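Local coordinates for phosphodiesterase (Candida albicans, PDB 6CPU), which belongs to the cyclic nucleotide phosphodiesterase family, as a mostly helical, metal-binding protein of the HD superfamily that holds zinc and magnesium ions, at residues 270-282 against 475-487. Sequence-based numbering, arbitrary orientation.
Sequences GNPFHNFRHAVDV and QWAMVLSREFAEV. With ZN (zinc ion), chain B.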
loop_
_atom_site.group_PDB
_atom_site.type_symbol
_atom_site.label_atom_id
_atom_site.label_comp_id
_atom_site.label_asym_id
_atom_site.label_seq_id
_atom_site.Cartn_x
_atom_site.Cartn_y
_atom_site.Cartn_z
ATOM N N GLY A 270 10.601 2.752 0.509
ATOM C CA GLY A 270 11.490 3.114 1.624
ATOM C C GLY A 270 10.804 3.457 2.927
ATOM O O GLY A 270 11.492 3.754 3.914
ATOM N N ASN A 271 9.470 3.473 2.964
ATOM C CA ASN A 271 8.780 3.678 4.228
ATOM C C ASN A 271 9.035 2.429 5.075
ATOM O O ASN A 271 8.808 1.318 4.603
ATOM C CB ASN A 271 7.275 3.871 4.079
ATOM C CG ASN A 271 6.887 5.230 3.482
ATOM O OD1 ASN A 271 7.720 6.084 3.175
ATOM N ND2 ASN A 271 5.613 5.423 3.336
ATOM N N PRO A 272 9.521 2.601 6.323
ATOM C CA PRO A 272 9.733 1.359 7.088
ATOM C C PRO A 272 8.445 0.615 7.409
ATOM O O PRO A 272 8.436 -0.624 7.399
ATOM C CB PRO A 272 10.434 1.850 8.366
ATOM C CG PRO A 272 11.094 3.111 7.958
ATOM C CD PRO A 272 10.124 3.760 6.998
ATOM N N PHE A 273 7.367 1.337 7.700
ATOM C CA PHE A 273 6.100 0.722 8.055
ATOM C C PHE A 273 4.996 0.834 7.001
ATOM O O PHE A 273 4.460 -0.184 6.574
ATOM C CB PHE A 273 5.567 1.307 9.361
ATOM C CG PHE A 273 4.350 0.605 9.876
ATOM C CD1 PHE A 273 4.477 -0.464 10.742
ATOM C CD2 PHE A 273 3.076 1.005 9.506
ATOM C CE1 PHE A 273 3.371 -1.117 11.225
ATOM C CE2 PHE A 273 1.959 0.348 9.975
ATOM C CZ PHE A 273 2.107 -0.719 10.853
ATOM N N HIS A 274 4.640 2.069 6.625
ATOM C CA HIS A 274 3.525 2.325 5.682
ATOM C C HIS A 274 3.908 2.120 4.220
ATOM O O HIS A 274 3.902 3.049 3.417
ATOM C CB HIS A 274 2.948 3.728 5.913
ATOM C CG HIS A 274 2.228 3.855 7.218
ATOM N ND1 HIS A 274 2.810 4.405 8.341
ATOM C CD2 HIS A 274 0.993 3.454 7.593
ATOM C CE1 HIS A 274 1.950 4.360 9.346
ATOM N NE2 HIS A 274 0.842 3.783 8.918
ATOM N N ASN A 275 4.240 0.881 3.901
ATOM C CA ASN A 275 4.652 0.480 2.554
ATOM C C ASN A 275 3.680 -0.559 2.019
ATOM O O ASN A 275 2.631 -0.801 2.616
ATOM C CB ASN A 275 6.078 -0.031 2.579
ATOM C CG ASN A 275 6.272 -1.161 3.571
ATOM O OD1 ASN A 275 5.341 -1.868 3.917
ATOM N ND2 ASN A 275 7.474 -1.302 4.044
ATOM N N PHE A 276 3.995 -1.129 0.868
ATOM C CA PHE A 276 3.110 -2.117 0.233
ATOM C C PHE A 276 2.942 -3.354 1.130
ATOM O O PHE A 276 1.863 -3.930 1.190
ATOM C CB PHE A 276 3.697 -2.499 -1.103
ATOM C CG PHE A 276 2.881 -3.483 -1.871
ATOM C CD1 PHE A 276 1.589 -3.182 -2.245
ATOM C CD2 PHE A 276 3.445 -4.689 -2.285
ATOM C CE1 PHE A 276 0.840 -4.098 -2.967
ATOM C CE2 PHE A 276 2.703 -5.597 -3.026
ATOM C CZ PHE A 276 1.409 -5.298 -3.361
ATOM N N ARG A 277 3.992 -3.717 1.854
ATOM C CA ARG A 277 3.926 -4.858 2.791
ATOM C C ARG A 277 2.829 -4.661 3.855
ATOM O O ARG A 277 2.090 -5.609 4.145
ATOM C CB ARG A 277 5.297 -5.147 3.421
ATOM C CG ARG A 277 5.327 -6.262 4.469
ATOM C CD ARG A 277 6.732 -6.598 4.951
ATOM N NE ARG A 277 7.548 -7.086 3.848
ATOM C CZ ARG A 277 8.424 -6.374 3.153
ATOM N NH1 ARG A 277 8.713 -5.110 3.470
ATOM N NH2 ARG A 277 9.040 -6.945 2.137
ATOM N N HIS A 278 2.711 -3.447 4.398
ATOM C CA HIS A 278 1.639 -3.104 5.357
ATOM C C HIS A 278 0.269 -3.227 4.721
ATOM O O HIS A 278 -0.649 -3.776 5.320
ATOM C CB HIS A 278 1.833 -1.693 5.953
ATOM C CG HIS A 278 0.653 -1.175 6.728
ATOM N ND1 HIS A 278 0.184 -1.779 7.878
ATOM C CD2 HIS A 278 -0.150 -0.100 6.516
ATOM C CE1 HIS A 278 -0.856 -1.100 8.337
ATOM N NE2 HIS A 278 -1.084 -0.076 7.529
ATOM N N ALA A 279 0.122 -2.707 3.499
ATOM C CA ALA A 279 -1.137 -2.805 2.784
ATOM C C ALA A 279 -1.579 -4.262 2.614
ATOM O O ALA A 279 -2.761 -4.604 2.832
ATOM C CB ALA A 279 -1.038 -2.124 1.423
ATOM N N VAL A 280 -0.632 -5.105 2.213
ATOM C CA VAL A 280 -0.919 -6.503 1.962
ATOM C C VAL A 280 -1.218 -7.232 3.290
ATOM O O VAL A 280 -2.111 -8.056 3.352
ATOM C CB VAL A 280 0.214 -7.182 1.169
ATOM C CG1 VAL A 280 -0.083 -8.663 0.988
ATOM C CG2 VAL A 280 0.382 -6.504 -0.198
ATOM N N ASP A 281 -0.498 -6.872 4.338
ATOM C CA ASP A 281 -0.796 -7.364 5.681
ATOM C C ASP A 281 -2.224 -7.032 6.120
ATOM O O ASP A 281 -2.953 -7.908 6.598
ATOM C CB ASP A 281 0.193 -6.774 6.665
ATOM C CG ASP A 281 0.041 -7.354 8.043
ATOM O OD1 ASP A 281 0.224 -8.584 8.188
ATOM O OD2 ASP A 281 -0.249 -6.575 8.965
ATOM N N VAL A 282 -2.637 -5.776 5.951
ATOM C CA VAL A 282 -3.996 -5.349 6.301
ATOM C C VAL A 282 -5.051 -6.052 5.447
ATOM O O VAL A 282 -6.119 -6.470 5.942
ATOM C CB VAL A 282 -4.151 -3.796 6.211
ATOM C CG1 VAL A 282 -5.599 -3.370 6.370
ATOM C CG2 VAL A 282 -3.290 -3.116 7.264
ATOM N N GLN A 475 8.071 -8.060 15.291
ATOM C CA GLN A 475 8.748 -7.610 14.062
ATOM C C GLN A 475 8.105 -6.320 13.552
ATOM O O GLN A 475 8.800 -5.391 13.172
ATOM C CB GLN A 475 8.669 -8.685 12.975
ATOM C CG GLN A 475 9.549 -9.899 13.228
ATOM C CD GLN A 475 9.425 -10.944 12.141
ATOM O OE1 GLN A 475 8.330 -11.214 11.644
ATOM N NE2 GLN A 475 10.540 -11.551 11.782
ATOM N N TRP A 476 6.779 -6.281 13.561
ATOM C CA TRP A 476 6.024 -5.080 13.176
ATOM C C TRP A 476 6.324 -3.903 14.104
ATOM O O TRP A 476 6.494 -2.781 13.652
ATOM C CB TRP A 476 4.523 -5.360 13.178
ATOM C CG TRP A 476 4.043 -6.097 11.969
ATOM C CD1 TRP A 476 3.530 -7.366 11.915
ATOM C CD2 TRP A 476 4.025 -5.603 10.632
ATOM N NE1 TRP A 476 3.194 -7.688 10.621
ATOM C CE2 TRP A 476 3.490 -6.625 9.813
ATOM C CE3 TRP A 476 4.414 -4.397 10.043
ATOM C CZ2 TRP A 476 3.337 -6.472 8.436
ATOM C CZ3 TRP A 476 4.255 -4.248 8.667
ATOM C CH2 TRP A 476 3.732 -5.284 7.884
ATOM N N ALA A 477 6.391 -4.165 15.411
ATOM C CA ALA A 477 6.699 -3.120 16.385
ATOM C C ALA A 477 8.035 -2.464 16.097
ATOM O O ALA A 477 8.199 -1.253 16.259
ATOM C CB ALA A 477 6.690 -3.690 17.802
ATOM N N MET A 478 9.001 -3.270 15.680
ATOM C CA MET A 478 10.305 -2.776 15.311
ATOM C C MET A 478 10.284 -1.836 14.097
ATOM O O MET A 478 10.906 -0.774 14.118
ATOM C CB MET A 478 11.224 -3.960 15.012
ATOM C CG MET A 478 12.568 -3.568 14.451
ATOM S SD MET A 478 13.752 -4.902 14.671
ATOM C CE MET A 478 15.179 -4.191 13.876
ATOM N N VAL A 479 9.618 -2.242 13.021
ATOM C CA VAL A 479 9.599 -1.385 11.827
ATOM C C VAL A 479 8.755 -0.119 12.063
ATOM O O VAL A 479 9.110 0.951 11.570
ATOM C CB VAL A 479 9.209 -2.154 10.541
ATOM C CG1 VAL A 479 10.178 -3.321 10.336
ATOM C CG2 VAL A 479 7.768 -2.636 10.571
ATOM N N LEU A 480 7.690 -0.229 12.855
ATOM C CA LEU A 480 6.891 0.934 13.247
ATOM C C LEU A 480 7.747 1.942 14.019
ATOM O O LEU A 480 7.680 3.138 13.759
ATOM C CB LEU A 480 5.643 0.518 14.054
ATOM C CG LEU A 480 4.630 1.634 14.403
ATOM C CD1 LEU A 480 4.108 2.341 13.156
ATOM C CD2 LEU A 480 3.458 1.098 15.204
ATOM N N SER A 481 8.586 1.455 14.935
ATOM C CA SER A 481 9.552 2.323 15.623
ATOM C C SER A 481 10.564 2.992 14.701
ATOM O O SER A 481 10.962 4.135 14.947
ATOM C CB SER A 481 10.290 1.550 16.728
ATOM O OG SER A 481 9.346 0.938 17.582
ATOM N N ARG A 482 11.003 2.304 13.644
ATOM C CA ARG A 482 11.936 2.923 12.706
ATOM C C ARG A 482 11.294 4.145 12.040
ATOM O O ARG A 482 11.942 5.190 11.903
ATOM C CB ARG A 482 12.398 1.951 11.620
ATOM C CG ARG A 482 13.269 0.815 12.109
ATOM C CD ARG A 482 13.497 -0.184 11.000
ATOM N NE ARG A 482 14.560 -1.146 11.305
ATOM C CZ ARG A 482 14.972 -2.093 10.466
ATOM N NH1 ARG A 482 14.413 -2.215 9.260
ATOM N NH2 ARG A 482 15.950 -2.927 10.834
ATOM N N GLU A 483 10.043 3.994 11.628
ATOM C CA GLU A 483 9.330 5.083 10.954
ATOM C C GLU A 483 9.062 6.239 11.922
ATOM O O GLU A 483 9.233 7.387 11.556
ATOM C CB GLU A 483 8.039 4.583 10.315
ATOM C CG GLU A 483 7.429 5.591 9.359
ATOM C CD GLU A 483 6.336 4.999 8.485
ATOM O OE1 GLU A 483 6.601 4.046 7.711
ATOM O OE2 GLU A 483 5.207 5.503 8.579
ATOM N N PHE A 484 8.676 5.925 13.159
ATOM C CA PHE A 484 8.561 6.931 14.226
ATOM C C PHE A 484 9.847 7.736 14.390
ATOM O O PHE A 484 9.792 8.965 14.482
ATOM C CB PHE A 484 8.168 6.276 15.564
ATOM C CG PHE A 484 7.998 7.259 16.703
ATOM C CD1 PHE A 484 6.734 7.752 17.037
ATOM C CD2 PHE A 484 9.100 7.692 17.448
ATOM C CE1 PHE A 484 6.575 8.655 18.082
ATOM C CE2 PHE A 484 8.942 8.597 18.491
ATOM C CZ PHE A 484 7.682 9.076 18.809
ATOM N N ALA A 485 10.996 7.059 14.415
ATOM C CA ALA A 485 12.295 7.733 14.577
ATOM C C ALA A 485 12.644 8.641 13.396
ATOM O O ALA A 485 13.249 9.693 13.573
ATOM C CB ALA A 485 13.408 6.707 14.787
ATOM N N GLU A 486 12.273 8.220 12.184
ATOM C CA GLU A 486 12.459 9.068 11.009
ATOM C C GLU A 486 11.607 10.338 11.101
ATOM O O GLU A 486 12.073 11.418 10.747
ATOM C CB GLU A 486 12.146 8.293 9.722
ATOM C CG GLU A 486 13.142 7.169 9.409
ATOM C CD GLU A 486 12.882 6.511 8.049
ATOM O OE1 GLU A 486 11.886 6.914 7.403
ATOM O OE2 GLU A 486 13.669 5.624 7.625
ATOM N N VAL A 487 10.373 10.214 11.572
ATOM C CA VAL A 487 9.514 11.393 11.734
ATOM C C VAL A 487 10.118 12.358 12.768
ATOM O O VAL A 487 10.144 13.575 12.562
ATOM C CB VAL A 487 8.067 11.011 12.099
ATOM C CG1 VAL A 487 7.221 12.249 12.368
ATOM C CG2 VAL A 487 7.436 10.211 10.960
HETATM ZN ZN ZN B . -2.628 1.470 7.551
HETATM O O HOH W 1 13.615 4.288 5.343
HETATM O O HOH W 2 -1.355 2.290 9.162
HETATM O O HOH W 3 1.801 -9.994 9.768
HETATM O O HOH W 4 -3.891 3.181 7.957
#
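P272 lays its ring on the 475-487 part of helix 470-495, CB 3.8 Å from R482 CB, and CG packs 3.6 Å from E486 OE2, which is hydrogen-bonded to the Y508 hydroxyl. At F273 the backbone begins to grip E483: OE1 accepts from F273 N (2.8 Å) on its anti side, well out of the carboxylate plane, and from H274 N (3.0 Å) on its syn side. The F273 ring, swung away from its own backbone N (chi1 -173°), takes L480 CD1 over one face, 3.8 Å from the ring centroid, and meets the edge of W476 in an offset edge-to-face pair. H274 ND1 donates almost straight to E483 OE2 (2.6 Å, 174°), with the carboxylate oxygen in the imidazole plane; this fixes the ring's rotation while NE2 faces a zinc-bound water. One carboxylate thus holds two successive amides and an imidazole. H278 follows, binding zinc with H349, D350 and D462. Farther along, D281 OD2 lies over the rim of one face of the W476 indole, 3.3 Å above its plane; a water joins OD1 to NE1, and R468 forms a salt bridge with D281. The paired histidine and glutamate beside this His/Asp metal centre are characteristic of the phosphodiesterase active-site pocket.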